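Side-chain contacts in transaminase (Bacillus megaterium, PDB 5G0A), which acts as an S-selective omega-transaminase, transferring amino groups between amines and carbonyl compounds with pyridoxal-5'-phosphate as its cofactor: residues B[73-78]-B[303-308]; B[98-103]-B[340-345]; B[140-145]-B[221-226]; B[191-196]-B[216-221]. All coordinates share one frame; numbering follows the deposited sequence. Where two conformers were deposited one is given.

Contact 1 of 4, residues B[73-78]-B[303-308]; sequences AAIKEA and SSLPAG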
loop_
_atom_site.group_PDB
_atom_site.type_symbol
_atom_site.label_atom_id
_atom_site.label_comp_id
_atom_site.label_asym_id
_atom_site.label_seq_id
_atom_site.Cartn_x
_atom_site.Cartn_y
_atom_site.Cartn_z
ATOM N N ALA B 73 -41.368 -18.923 13.502
ATOM C CA ALA B 73 -41.647 -19.757 14.686
ATOM C C ALA B 73 -40.359 -20.330 15.283
ATOM O O ALA B 73 -40.195 -20.366 16.516
ATOM C CB ALA B 73 -42.636 -20.871 14.363
ATOM N N ALA B 74 -39.442 -20.767 14.413
ATOM C CA ALA B 74 -38.174 -21.308 14.872
ATOM C C ALA B 74 -37.350 -20.238 15.610
ATOM O O ALA B 74 -36.725 -20.527 16.604
ATOM C CB ALA B 74 -37.381 -21.886 13.711
ATOM N N ILE B 75 -37.336 -19.013 15.098
ATOM C CA ILE B 75 -36.642 -17.938 15.795
ATOM C C ILE B 75 -37.286 -17.660 17.144
ATOM O O ILE B 75 -36.589 -17.472 18.131
ATOM C CB ILE B 75 -36.575 -16.653 14.956
ATOM C CG1 ILE B 75 -35.765 -16.907 13.671
ATOM C CG2 ILE B 75 -35.892 -15.526 15.729
ATOM C CD1 ILE B 75 -35.982 -15.844 12.607
ATOM N N LYS B 76 -38.623 -17.643 17.182
ATOM C CA LYS B 76 -39.308 -17.391 18.458
ATOM C C LYS B 76 -38.953 -18.493 19.470
ATOM O O LYS B 76 -38.762 -18.210 20.649
ATOM C CB LYS B 76 -40.826 -17.300 18.262
ATOM C CG LYS B 76 -41.284 -16.051 17.528
ATOM C CD LYS B 76 -42.811 -16.068 17.355
ATOM C CE LYS B 76 -43.267 -14.861 16.546
ATOM N NZ LYS B 76 -44.747 -14.840 16.316
ATOM N N GLU B 77 -38.857 -19.737 18.999
ATOM C CA GLU B 77 -38.434 -20.858 19.841
ATOM C C GLU B 77 -37.027 -20.685 20.421
ATOM O O GLU B 77 -36.806 -20.938 21.590
ATOM C CB GLU B 77 -38.517 -22.193 19.096
ATOM C CG GLU B 77 -39.821 -22.956 19.246
ATOM C CD GLU B 77 -39.606 -24.469 19.287
ATOM O OE1 GLU B 77 -38.529 -24.949 18.869
ATOM O OE2 GLU B 77 -40.512 -25.193 19.755
ATOM N N ALA B 78 -36.065 -20.274 19.595
ATOM C CA ALA B 78 -34.692 -20.072 20.078
ATOM C C ALA B 78 -34.628 -19.009 21.187
ATOM O O ALA B 78 -33.774 -19.059 22.070
ATOM C CB ALA B 78 -33.780 -19.657 18.926
ATOM N N SER B 303 -32.373 -13.773 4.573
ATOM C CA SER B 303 -32.446 -12.480 5.248
ATOM C C SER B 303 -33.360 -12.457 6.473
ATOM O O SER B 303 -33.690 -11.382 6.946
ATOM C CB SER B 303 -32.879 -11.377 4.275
ATOM O OG SER B 303 -32.050 -11.400 3.112
ATOM N N SER B 304 -33.730 -13.616 6.999
ATOM C CA SER B 304 -34.597 -13.642 8.187
ATOM C C SER B 304 -33.869 -12.966 9.359
ATOM O O SER B 304 -34.465 -12.159 10.079
ATOM C CB SER B 304 -35.048 -15.052 8.519
ATOM O OG SER B 304 -33.943 -15.923 8.727
ATOM N N LEU B 305 -32.576 -13.270 9.516
ATOM C CA LEU B 305 -31.678 -12.540 10.423
ATOM C C LEU B 305 -30.287 -12.446 9.795
ATOM O O LEU B 305 -29.975 -13.247 8.901
ATOM C CB LEU B 305 -31.577 -13.223 11.788
ATOM C CG LEU B 305 -32.845 -13.213 12.668
ATOM C CD1 LEU B 305 -32.617 -14.146 13.867
ATOM C CD2 LEU B 305 -33.131 -11.793 13.146
ATOM N N PRO B 306 -29.456 -11.500 10.259
ATOM C CA PRO B 306 -28.106 -11.375 9.640
ATOM C C PRO B 306 -27.218 -12.600 9.891
ATOM O O PRO B 306 -27.011 -12.994 11.051
ATOM C CB PRO B 306 -27.515 -10.125 10.299
ATOM C CG PRO B 306 -28.705 -9.349 10.812
ATOM C CD PRO B 306 -29.727 -10.399 11.215
ATOM N N ALA B 307 -26.777 -13.242 8.797
ATOM C CA ALA B 307 -25.819 -14.320 8.855
ATOM C C ALA B 307 -25.002 -14.356 7.563
ATOM O O ALA B 307 -25.512 -14.040 6.478
ATOM C CB ALA B 307 -26.531 -15.659 9.013
ATOM N N GLY B 308 -23.732 -14.755 7.710
ATOM C CA GLY B 308 -22.871 -15.035 6.570
ATOM C C GLY B 308 -22.026 -16.235 6.953
ATOM O O GLY B 308 -22.043 -16.680 8.111
#
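I75 and S304 mark the nearest approach of the two backbones, their CA atoms 9.0 Å apart: residues 73-78 are the closing turns of helix 69-78, while 303-308 is an irregular run that leads into strand 308-313. Across this separation I75 and L305 reach toward each other and meet tip to tip. CD1 of I75 lies 4.0 Å from CD1 of L305 and 4.1 Å from CG of that leucine. The shorter branch joins in, since CG2 of I75 also comes to 4.0 Å from CD1 of L305, and one leucine methyl thus touches both arms of the isoleucine. With its CG1 anti to the carbonyl carbon (chi1 -63°) and chi2 nearly extended at 163°, I75 pushes CD1 well out from the helix; there the methyl also passes CB of S304 at 4.3 Å. The hydroxyl of S304 is engaged elsewhere, bonded to the carbonyl oxygen of S301. In this class-III aminotransferase fold, the loop is the return from strand 293-296 past K298, which lines the pyridoxal-5'-phosphate pocket, and the side chain of L305 is about 12 Å from a bound pyridoxal-5'-phosphate. Replacing I75 with alanine removes both arms, which is likely to leave CD1 of L305 without its mate and open a gap between helix and loop. V336 of helix 335-350 and L79 of the second subunit also pack on I75, while the carbonyl oxygen of S303 accepts a hydrogen bond from NE2 of H334 in that subunit.

Contact 2 of 4, residues B[98-103]-B[340-345]; sequences AKIIIE and AVCANL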
loop_
_atom_site.group_PDB
_atom_site.type_symbol
_atom_site.label_atom_id
_atom_site.label_comp_id
_atom_site.label_asym_id
_atom_site.label_seq_id
_atom_site.Cartn_x
_atom_site.Cartn_y
_atom_site.Cartn_z
ATOM N N ALA B 98 -23.863 -25.940 10.420
ATOM C CA ALA B 98 -22.675 -26.369 9.675
ATOM C C ALA B 98 -22.852 -27.807 9.159
ATOM O O ALA B 98 -22.491 -28.110 8.005
ATOM C CB ALA B 98 -21.428 -26.245 10.538
ATOM N N LYS B 99 -23.426 -28.664 10.006
ATOM C CA LYS B 99 -23.724 -30.066 9.624
ATOM C C LYS B 99 -24.694 -30.121 8.426
ATOM O O LYS B 99 -24.496 -30.898 7.488
ATOM C CB LYS B 99 -24.248 -30.871 10.833
ATOM C CG LYS B 99 -24.630 -32.331 10.504
ATOM C CD LYS B 99 -26.065 -32.428 10.038
ATOM C CE LYS B 99 -26.522 -33.873 9.823
ATOM N NZ LYS B 99 -27.997 -33.936 9.640
ATOM N N ILE B 100 -25.731 -29.286 8.450
ATOM C CA ILE B 100 -26.675 -29.231 7.346
ATOM C C ILE B 100 -25.977 -28.883 6.053
ATOM O O ILE B 100 -26.186 -29.537 5.029
ATOM C CB ILE B 100 -27.815 -28.241 7.609
ATOM C CG1 ILE B 100 -28.645 -28.756 8.802
ATOM C CG2 ILE B 100 -28.692 -28.083 6.366
ATOM C CD1 ILE B 100 -29.634 -27.731 9.319
ATOM N N ILE B 101 -25.133 -27.853 6.087
ATOM C CA ILE B 101 -24.467 -27.429 4.859
ATOM C C ILE B 101 -23.534 -28.525 4.344
ATOM O O ILE B 101 -23.580 -28.856 3.157
ATOM C CB ILE B 101 -23.693 -26.101 5.048
ATOM C CG1 ILE B 101 -24.691 -24.952 5.241
ATOM C CG2 ILE B 101 -22.790 -25.818 3.828
ATOM C CD1 ILE B 101 -24.031 -23.688 5.766
ATOM N N ILE B 102 -22.756 -29.132 5.233
ATOM C CA ILE B 102 -21.707 -30.068 4.805
ATOM C C ILE B 102 -22.248 -31.472 4.485
ATOM O O ILE B 102 -21.848 -32.076 3.476
ATOM C CB ILE B 102 -20.526 -30.087 5.824
ATOM C CG1 ILE B 102 -19.790 -28.719 5.758
ATOM C CG2 ILE B 102 -19.556 -31.253 5.563
ATOM C CD1 ILE B 102 -18.907 -28.416 6.969
ATOM N N GLU B 103 -23.181 -31.954 5.302
ATOM C CA GLU B 103 -23.638 -33.345 5.212
ATOM C C GLU B 103 -25.022 -33.551 4.612
ATOM O O GLU B 103 -25.326 -34.678 4.177
ATOM C CB GLU B 103 -23.576 -34.027 6.581
ATOM C CG GLU B 103 -22.185 -34.092 7.185
ATOM C CD GLU B 103 -21.170 -34.807 6.306
ATOM O OE1 GLU B 103 -21.479 -35.120 5.141
ATOM O OE2 GLU B 103 -20.042 -35.046 6.782
ATOM N N ALA B 340 -32.197 -19.306 12.923
ATOM C CA ALA B 340 -32.761 -18.867 11.656
ATOM C C ALA B 340 -32.164 -19.610 10.459
ATOM O O ALA B 340 -32.907 -20.087 9.585
ATOM C CB ALA B 340 -32.604 -17.353 11.494
ATOM N N VAL B 341 -30.828 -19.705 10.406
ATOM C CA VAL B 341 -30.180 -20.455 9.326
ATOM C C VAL B 341 -30.683 -21.903 9.281
ATOM O O VAL B 341 -31.052 -22.412 8.215
ATOM C CB VAL B 341 -28.635 -20.419 9.453
ATOM C CG1 VAL B 341 -27.987 -21.331 8.413
ATOM C CG2 VAL B 341 -28.155 -18.993 9.241
ATOM N N CYS B 342 -30.673 -22.559 10.435
ATOM C CA CYS B 342 -31.127 -23.952 10.524
ATOM C C CYS B 342 -32.529 -24.110 9.986
ATOM O O CYS B 342 -32.777 -24.983 9.153
ATOM C CB CYS B 342 -31.086 -24.479 11.962
ATOM S SG CYS B 342 -29.469 -24.837 12.634
ATOM N N ALA B 343 -33.439 -23.249 10.426
ATOM C CA ALA B 343 -34.833 -23.355 9.991
ATOM C C ALA B 343 -34.986 -23.021 8.508
ATOM O O ALA B 343 -35.719 -23.685 7.791
ATOM C CB ALA B 343 -35.733 -22.476 10.842
ATOM N N ASN B 344 -34.275 -21.998 8.035
ATOM C CA ASN B 344 -34.332 -21.644 6.621
ATOM C C ASN B 344 -33.908 -22.827 5.737
ATOM O O ASN B 344 -34.595 -23.186 4.774
ATOM C CB ASN B 344 -33.408 -20.443 6.374
ATOM C CG ASN B 344 -33.294 -20.087 4.922
ATOM O OD1 ASN B 344 -34.261 -19.686 4.291
ATOM N ND2 ASN B 344 -32.076 -20.167 4.397
ATOM N N LEU B 345 -32.783 -23.448 6.093
ATOM C CA LEU B 345 -32.245 -24.566 5.318
ATOM C C LEU B 345 -33.158 -25.800 5.425
ATOM O O LEU B 345 -33.322 -26.550 4.451
ATOM C CB LEU B 345 -30.821 -24.904 5.780
ATOM C CG LEU B 345 -29.811 -23.764 5.522
ATOM C CD1 LEU B 345 -28.393 -24.153 5.929
ATOM C CD2 LEU B 345 -29.872 -23.328 4.062
#
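I100 and L345 supply the main bump and hollow of this helix pair, whose short axes pass 10.2 Å apart at 38° between their N-to-C directions. CG2 of I100 settles against the root of the leucine, 3.9 Å from CB of L345, and is also 4.0 Å from its CD1. That leucine methyl is a bump in its turn: an extended chi2 of -177° carries CD1 of L345 toward the other helix, where it enters the dip between two successive isoleucines, 3.8 Å from CG1 of I101 and against CG2 of I100. The side chain of I101 starts tangentially to the interface, and it is its outer part that closes in on the leucine. On the far flank, the longer arm of I100 fills the step beside C342, with CD1 of I100 4.2 Å from O of C342 and 4.4 Å from its SG. Beyond the two segments, E346 and M349 continue the surface under I100, F275 packs on L345, and A97 touches both V341 and C342. N344 points elsewhere, its amide bonded to OG of S302 and the carbonyl oxygen of G299. The outer side of helix 92-105 meets W16, Y20 and L21 of the second subunit, so the pair forms an apolar helix-helix layer behind the surface facing that subunit, consistent with fold type I transaminases, whose active sites lie near a subunit interface.

Contact 3 of 4, residues B[140-145]-B[221-226]; sequences LVVTRE and RMIENY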
loop_
_atom_site.group_PDB
_atom_site.type_symbol
_atom_site.label_atom_id
_atom_site.label_comp_id
_atom_site.label_asym_id
_atom_site.label_seq_id
_atom_site.Cartn_x
_atom_site.Cartn_y
_atom_site.Cartn_z
ATOM N N LEU B 140 -1.276 -11.932 -2.937
ATOM C CA LEU B 140 -2.094 -11.409 -4.010
ATOM C C LEU B 140 -3.380 -12.202 -4.224
ATOM O O LEU B 140 -3.393 -13.432 -4.170
ATOM C CB LEU B 140 -1.303 -11.342 -5.315
ATOM C CG LEU B 140 -0.117 -10.370 -5.356
ATOM C CD1 LEU B 140 0.485 -10.384 -6.750
ATOM C CD2 LEU B 140 -0.565 -8.951 -5.008
ATOM N N VAL B 141 -4.470 -11.476 -4.449
ATOM C CA VAL B 141 -5.713 -12.133 -4.847
ATOM C C VAL B 141 -6.141 -11.524 -6.186
ATOM O O VAL B 141 -6.049 -10.293 -6.402
ATOM C CB VAL B 141 -6.836 -11.964 -3.780
ATOM C CG1 VAL B 141 -8.168 -12.489 -4.330
ATOM C CG2 VAL B 141 -6.458 -12.678 -2.463
ATOM N N VAL B 142 -6.598 -12.384 -7.085
ATOM C CA VAL B 142 -7.047 -11.980 -8.415
ATOM C C VAL B 142 -8.566 -11.955 -8.424
ATOM O O VAL B 142 -9.221 -12.962 -8.085
ATOM C CB VAL B 142 -6.551 -12.988 -9.479
ATOM C CG1 VAL B 142 -7.061 -12.594 -10.861
ATOM C CG2 VAL B 142 -5.037 -13.070 -9.449
ATOM N N THR B 143 -9.102 -10.798 -8.814
ATOM C CA THR B 143 -10.535 -10.627 -9.032
ATOM C C THR B 143 -10.789 -10.290 -10.514
ATOM O O THR B 143 -9.858 -10.351 -11.342
ATOM C CB THR B 143 -11.060 -9.514 -8.114
ATOM O OG1 THR B 143 -12.494 -9.560 -8.086
ATOM C CG2 THR B 143 -10.550 -8.121 -8.594
ATOM N N ARG B 144 -12.035 -9.983 -10.875
ATOM C CA ARG B 144 -12.352 -9.611 -12.263
ATOM C C ARG B 144 -13.031 -8.255 -12.332
ATOM O O ARG B 144 -13.776 -7.881 -11.430
ATOM C CB ARG B 144 -13.255 -10.657 -12.959
ATOM C CG ARG B 144 -12.628 -12.050 -13.114
ATOM C CD ARG B 144 -12.896 -12.960 -11.906
ATOM N NE ARG B 144 -14.315 -12.908 -11.515
ATOM C CZ ARG B 144 -15.307 -13.523 -12.160
ATOM N NH1 ARG B 144 -15.055 -14.280 -13.237
ATOM N NH2 ARG B 144 -16.565 -13.376 -11.741
ATOM N N GLU B 145 -12.812 -7.552 -13.440
ATOM C CA GLU B 145 -13.594 -6.363 -13.781
ATOM C C GLU B 145 -15.089 -6.655 -13.581
ATOM O O GLU B 145 -15.566 -7.706 -13.997
ATOM C CB GLU B 145 -13.339 -5.932 -15.241
ATOM C CG GLU B 145 -13.928 -4.548 -15.518
ATOM C CD GLU B 145 -13.980 -4.128 -16.981
ATOM O OE1 GLU B 145 -13.917 -4.989 -17.883
ATOM O OE2 GLU B 145 -14.092 -2.906 -17.221
ATOM N N ARG B 221 -1.665 -15.173 -17.683
ATOM C CA ARG B 221 -0.490 -14.330 -17.975
ATOM C C ARG B 221 -0.185 -13.361 -16.839
ATOM O O ARG B 221 0.977 -13.153 -16.487
ATOM C CB ARG B 221 -0.694 -13.556 -19.286
ATOM C CG ARG B 221 -0.535 -14.377 -20.553
ATOM C CD ARG B 221 0.881 -14.250 -21.115
ATOM N NE ARG B 221 1.148 -12.927 -21.683
ATOM C CZ ARG B 221 1.357 -12.657 -22.977
ATOM N NH1 ARG B 221 1.331 -13.615 -23.900
ATOM N NH2 ARG B 221 1.607 -11.409 -23.348
ATOM N N MET B 222 -1.240 -12.756 -16.277
ATOM C CA MET B 222 -1.078 -11.827 -15.171
ATOM C C MET B 222 -0.524 -12.545 -13.955
ATOM O O MET B 222 0.363 -12.047 -13.283
ATOM C CB MET B 222 -2.420 -11.171 -14.806
ATOM C CG MET B 222 -2.918 -10.130 -15.795
ATOM S SD MET B 222 -4.622 -9.672 -15.368
ATOM C CE MET B 222 -4.372 -9.319 -13.650
ATOM N N ILE B 223 -1.049 -13.743 -13.665
ATOM C CA ILE B 223 -0.526 -14.515 -12.545
ATOM C C ILE B 223 0.935 -14.924 -12.753
ATOM O O ILE B 223 1.718 -14.912 -11.814
ATOM C CB ILE B 223 -1.415 -15.747 -12.238
ATOM C CG1 ILE B 223 -2.807 -15.238 -11.822
ATOM C CG2 ILE B 223 -0.798 -16.635 -11.158
ATOM C CD1 ILE B 223 -3.873 -16.326 -11.828
ATOM N N GLU B 224 1.264 -15.349 -13.965
ATOM C CA GLU B 224 2.656 -15.682 -14.295
ATOM C C GLU B 224 3.569 -14.478 -14.088
ATOM O O GLU B 224 4.635 -14.592 -13.480
ATOM C CB GLU B 224 2.757 -16.147 -15.749
ATOM C CG GLU B 224 2.189 -17.533 -15.964
ATOM C CD GLU B 224 2.183 -17.902 -17.432
ATOM O OE1 GLU B 224 2.373 -16.999 -18.280
ATOM O OE2 GLU B 224 2.004 -19.085 -17.716
ATOM N N ASN B 225 3.131 -13.323 -14.573
ATOM C CA ASN B 225 3.935 -12.099 -14.484
ATOM C C ASN B 225 4.219 -11.667 -13.055
ATOM O O ASN B 225 5.334 -11.340 -12.711
ATOM C CB ASN B 225 3.248 -10.977 -15.257
ATOM C CG ASN B 225 4.130 -9.745 -15.404
ATOM O OD1 ASN B 225 4.175 -8.890 -14.522
ATOM N ND2 ASN B 225 4.858 -9.664 -16.521
ATOM N N TYR B 226 3.185 -11.666 -12.211
ATOM C CA TYR B 226 3.336 -11.307 -10.812
ATOM C C TYR B 226 3.982 -12.407 -9.978
ATOM O O TYR B 226 4.436 -12.157 -8.851
ATOM C CB TYR B 226 1.985 -10.857 -10.228
ATOM C CG TYR B 226 1.696 -9.399 -10.555
ATOM C CD1 TYR B 226 1.106 -9.046 -11.764
ATOM C CD2 TYR B 226 2.042 -8.386 -9.660
ATOM C CE1 TYR B 226 0.857 -7.721 -12.073
ATOM C CE2 TYR B 226 1.827 -7.059 -9.971
ATOM C CZ TYR B 226 1.213 -6.735 -11.159
ATOM O OH TYR B 226 0.962 -5.415 -11.468
#
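V142 and I223 meet through aliphatic branches, with CG2 of V142 3.9 Å from CG1 of I223 and 4.2 Å from its CD1. I223 leaves the helix at a slant to the strand, but with CG1 anti to the carbonyl carbon (chi1 -63°) it turns this branch to the strand, and CG1 touches the valine while CD1 runs on past it. One helical turn after I223, Y226 meets L140, the side chains crossing at about a right angle: CD1 of L140 touches the base of the tyrosine, 3.8 Å from CB of Y226 and 3.9 Å from its ring atom CD2. The ring is placed obliquely to that methyl, and the carbonyl oxygen of M222 lies in the ring plane at its edge. Further out, L190 packs on M222 and Y226, A192 packs on V142, and R160 of the third subunit makes a cation-pi contact with Y226. Backbone bonds fix the strand on its two flanks, from L140 to Q230 and A232 and from V141 to A188 and L190. Strand 140-144 therefore runs between the parallel strands 189-192 and 231-236, while helix 214-226, the connection of those two strands in a beta-alpha-beta crossover, lies over it.

Contact 4 of 4, residues B[191-196]-B[216-221]; sequences MAPSPN and VKYTRR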
loop_
_atom_site.group_PDB
_atom_site.type_symbol
_atom_site.label_atom_id
_atom_site.label_comp_id
_atom_site.label_asym_id
_atom_site.label_seq_id
_atom_site.Cartn_x
_atom_site.Cartn_y
_atom_site.Cartn_z
ATOM N N MET B 191 -6.677 -7.024 -10.969
ATOM C CA MET B 191 -7.952 -7.094 -11.692
ATOM C C MET B 191 -7.785 -7.773 -13.053
ATOM O O MET B 191 -7.182 -7.206 -13.968
ATOM C CB MET B 191 -8.594 -5.698 -11.873
ATOM C CG MET B 191 -9.885 -5.759 -12.680
ATOM S SD MET B 191 -10.662 -4.156 -12.922
ATOM C CE MET B 191 -9.789 -3.574 -14.382
ATOM N N ALA B 192 -8.347 -8.973 -13.176
ATOM C CA ALA B 192 -8.345 -9.740 -14.438
ATOM C C ALA B 192 -9.550 -9.402 -15.272
ATOM O O ALA B 192 -10.487 -8.748 -14.790
ATOM C CB ALA B 192 -8.313 -11.242 -14.134
ATOM N N PRO B 193 -9.550 -9.835 -16.547
ATOM C CA PRO B 193 -10.704 -9.474 -17.385
ATOM C C PRO B 193 -12.006 -10.135 -16.935
ATOM O O PRO B 193 -12.000 -11.220 -16.360
ATOM C CB PRO B 193 -10.318 -9.955 -18.793
ATOM C CG PRO B 193 -9.020 -10.686 -18.665
ATOM C CD PRO B 193 -8.431 -10.421 -17.316
ATOM N N SER B 194 -13.118 -9.466 -17.179
ATOM C CA SER B 194 -14.401 -10.103 -16.958
ATOM C C SER B 194 -14.548 -11.276 -17.952
ATOM O O SER B 194 -13.936 -11.260 -19.035
ATOM C CB SER B 194 -15.522 -9.082 -17.141
ATOM O OG SER B 194 -15.604 -8.657 -18.475
ATOM N N PRO B 195 -15.359 -12.283 -17.599
ATOM C CA PRO B 195 -15.592 -13.393 -18.526
ATOM C C PRO B 195 -16.172 -12.980 -19.879
ATOM O O PRO B 195 -16.026 -13.718 -20.851
ATOM C CB PRO B 195 -16.626 -14.251 -17.785
ATOM C CG PRO B 195 -16.395 -13.955 -16.355
ATOM C CD PRO B 195 -16.062 -12.489 -16.312
ATOM N N ASN B 196 -16.831 -11.826 -19.937
ATOM C CA ASN B 196 -17.526 -11.374 -21.146
ATOM C C ASN B 196 -16.758 -10.331 -21.955
ATOM O O ASN B 196 -17.312 -9.722 -22.872
ATOM C CB ASN B 196 -18.906 -10.807 -20.787
ATOM C CG ASN B 196 -19.964 -11.887 -20.601
ATOM O OD1 ASN B 196 -19.721 -13.075 -20.836
ATOM N ND2 ASN B 196 -21.156 -11.470 -20.189
ATOM N N VAL B 216 -9.435 -16.039 -19.810
ATOM C CA VAL B 216 -8.632 -16.960 -19.006
ATOM C C VAL B 216 -7.139 -16.863 -19.344
ATOM O O VAL B 216 -6.277 -16.831 -18.446
ATOM C CB VAL B 216 -9.137 -18.418 -19.141
ATOM C CG1 VAL B 216 -8.209 -19.385 -18.415
ATOM C CG2 VAL B 216 -10.579 -18.542 -18.630
ATOM N N LYS B 217 -6.823 -16.820 -20.639
ATOM C CA LYS B 217 -5.425 -16.686 -21.070
ATOM C C LYS B 217 -4.735 -15.493 -20.422
ATOM O O LYS B 217 -3.627 -15.605 -19.892
ATOM C CB LYS B 217 -5.317 -16.576 -22.608
ATOM C CG LYS B 217 -3.893 -16.317 -23.088
ATOM C CD LYS B 217 -3.835 -15.645 -24.452
ATOM C CE LYS B 217 -2.396 -15.332 -24.836
ATOM N NZ LYS B 217 -1.670 -16.528 -25.353
ATOM N N TYR B 218 -5.383 -14.339 -20.467
ATOM C CA TYR B 218 -4.760 -13.155 -19.941
ATOM C C TYR B 218 -4.712 -13.177 -18.411
ATOM O O TYR B 218 -3.757 -12.677 -17.816
ATOM C CB TYR B 218 -5.402 -11.871 -20.477
ATOM C CG TYR B 218 -4.644 -10.655 -20.025
ATOM C CD1 TYR B 218 -3.278 -10.509 -20.328
ATOM C CD2 TYR B 218 -5.255 -9.665 -19.262
ATOM C CE1 TYR B 218 -2.563 -9.409 -19.903
ATOM C CE2 TYR B 218 -4.541 -8.556 -18.834
ATOM C CZ TYR B 218 -3.198 -8.432 -19.157
ATOM O OH TYR B 218 -2.474 -7.340 -18.738
ATOM N N THR B 219 -5.725 -13.782 -17.784
ATOM C CA THR B 219 -5.680 -13.989 -16.326
ATOM C C THR B 219 -4.437 -14.806 -15.947
ATOM O O THR B 219 -3.698 -14.468 -15.022
ATOM C CB THR B 219 -6.959 -14.702 -15.807
ATOM O OG1 THR B 219 -8.120 -13.974 -16.218
ATOM C CG2 THR B 219 -6.958 -14.815 -14.277
ATOM N N ARG B 220 -4.190 -15.879 -16.685
ATOM C CA ARG B 220 -3.036 -16.738 -16.405
ATOM C C ARG B 220 -1.731 -15.952 -16.605
ATOM O O ARG B 220 -0.825 -16.059 -15.797
ATOM C CB ARG B 220 -3.059 -17.950 -17.334
ATOM C CG ARG B 220 -1.868 -18.887 -17.166
ATOM C CD ARG B 220 -1.866 -20.006 -18.204
ATOM N NE ARG B 220 -2.166 -19.551 -19.563
ATOM C CZ ARG B 220 -1.278 -19.067 -20.435
ATOM N NH1 ARG B 220 0.005 -18.936 -20.112
ATOM N NH2 ARG B 220 -1.686 -18.694 -21.642
ATOM N N ARG B 221 -1.665 -15.173 -17.683
ATOM C CA ARG B 221 -0.490 -14.330 -17.975
ATOM C C ARG B 221 -0.185 -13.361 -16.839
ATOM O O ARG B 221 0.977 -13.153 -16.487
ATOM C CB ARG B 221 -0.694 -13.556 -19.286
ATOM C CG ARG B 221 -0.535 -14.377 -20.553
ATOM C CD ARG B 221 0.881 -14.250 -21.115
ATOM N NE ARG B 221 1.148 -12.927 -21.683
ATOM C CZ ARG B 221 1.357 -12.657 -22.977
ATOM N NH1 ARG B 221 1.331 -13.615 -23.900
ATOM N NH2 ARG B 221 1.607 -11.409 -23.348
HETATM O O HOH W 1 -10.862 -13.781 -15.709
#
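OG1 of T219, which meets A192 and P193 across the contact, has two hydrogen-bond partners: it gives a hydrogen bond to the carbonyl oxygen of S215 one turn back in its own helix, and it accepts one from a water 2.8 Å away. The same water donates to O of P193 at 2.9 Å, so it ties the helix to the turn after strand 189-192. Chi1 of T219 (-55°) sets OG1 beside the backbone N, within reach of S215, and leaves both branches against the strand end: CB of A192 is 3.4 Å from OG1 of T219 and 3.8 Å from its CG2. The proline ring crosses the aromatic side chain at about a right angle. CD of P193 comes 3.8 Å from CD2 of Y218, and CG of P193 lies in the plane of that ring, at its edge, while CD also passes OG1 of T219 at 3.7 Å. An alanine in place of P193 would remove CG and CD, which would probably leave this edge of Y218 without its mate and the turn freer to flex. Y218 also packs edge-to-face on Y218 of the third subunit, and P193 touches that same residue. The direct touches are thus apolar or weakly polar, and the polar link is indirect: the water, as donor to both sides, satisfies a buried carbonyl with no direct bond between P193 and T219.

In the fold
The contacts form two pairs well separated in space. Contacts 1 and 2 have centres 12 Å apart, and contact 1 packs on helix 335-350, which carries half of contact 2: CB of A74 lies 3.4 Å from CB of A343, and both border the second subunit. Contacts 3 and 4, centres 8 Å apart, share R221 and helix 214-226; T143 O and A192 N, 2.7 Å apart, probably hydrogen-bond between neighbouring strands, and both contacts border the third subunit. Contacts 1 and 3 lie about 39 Å apart between centres, on opposite sides of the chain's centre. No residue of the four contacts lines the cofactor pocket, but K298 shortly precedes 303-308, and Y148, H149 and G150 follow strand 140-144.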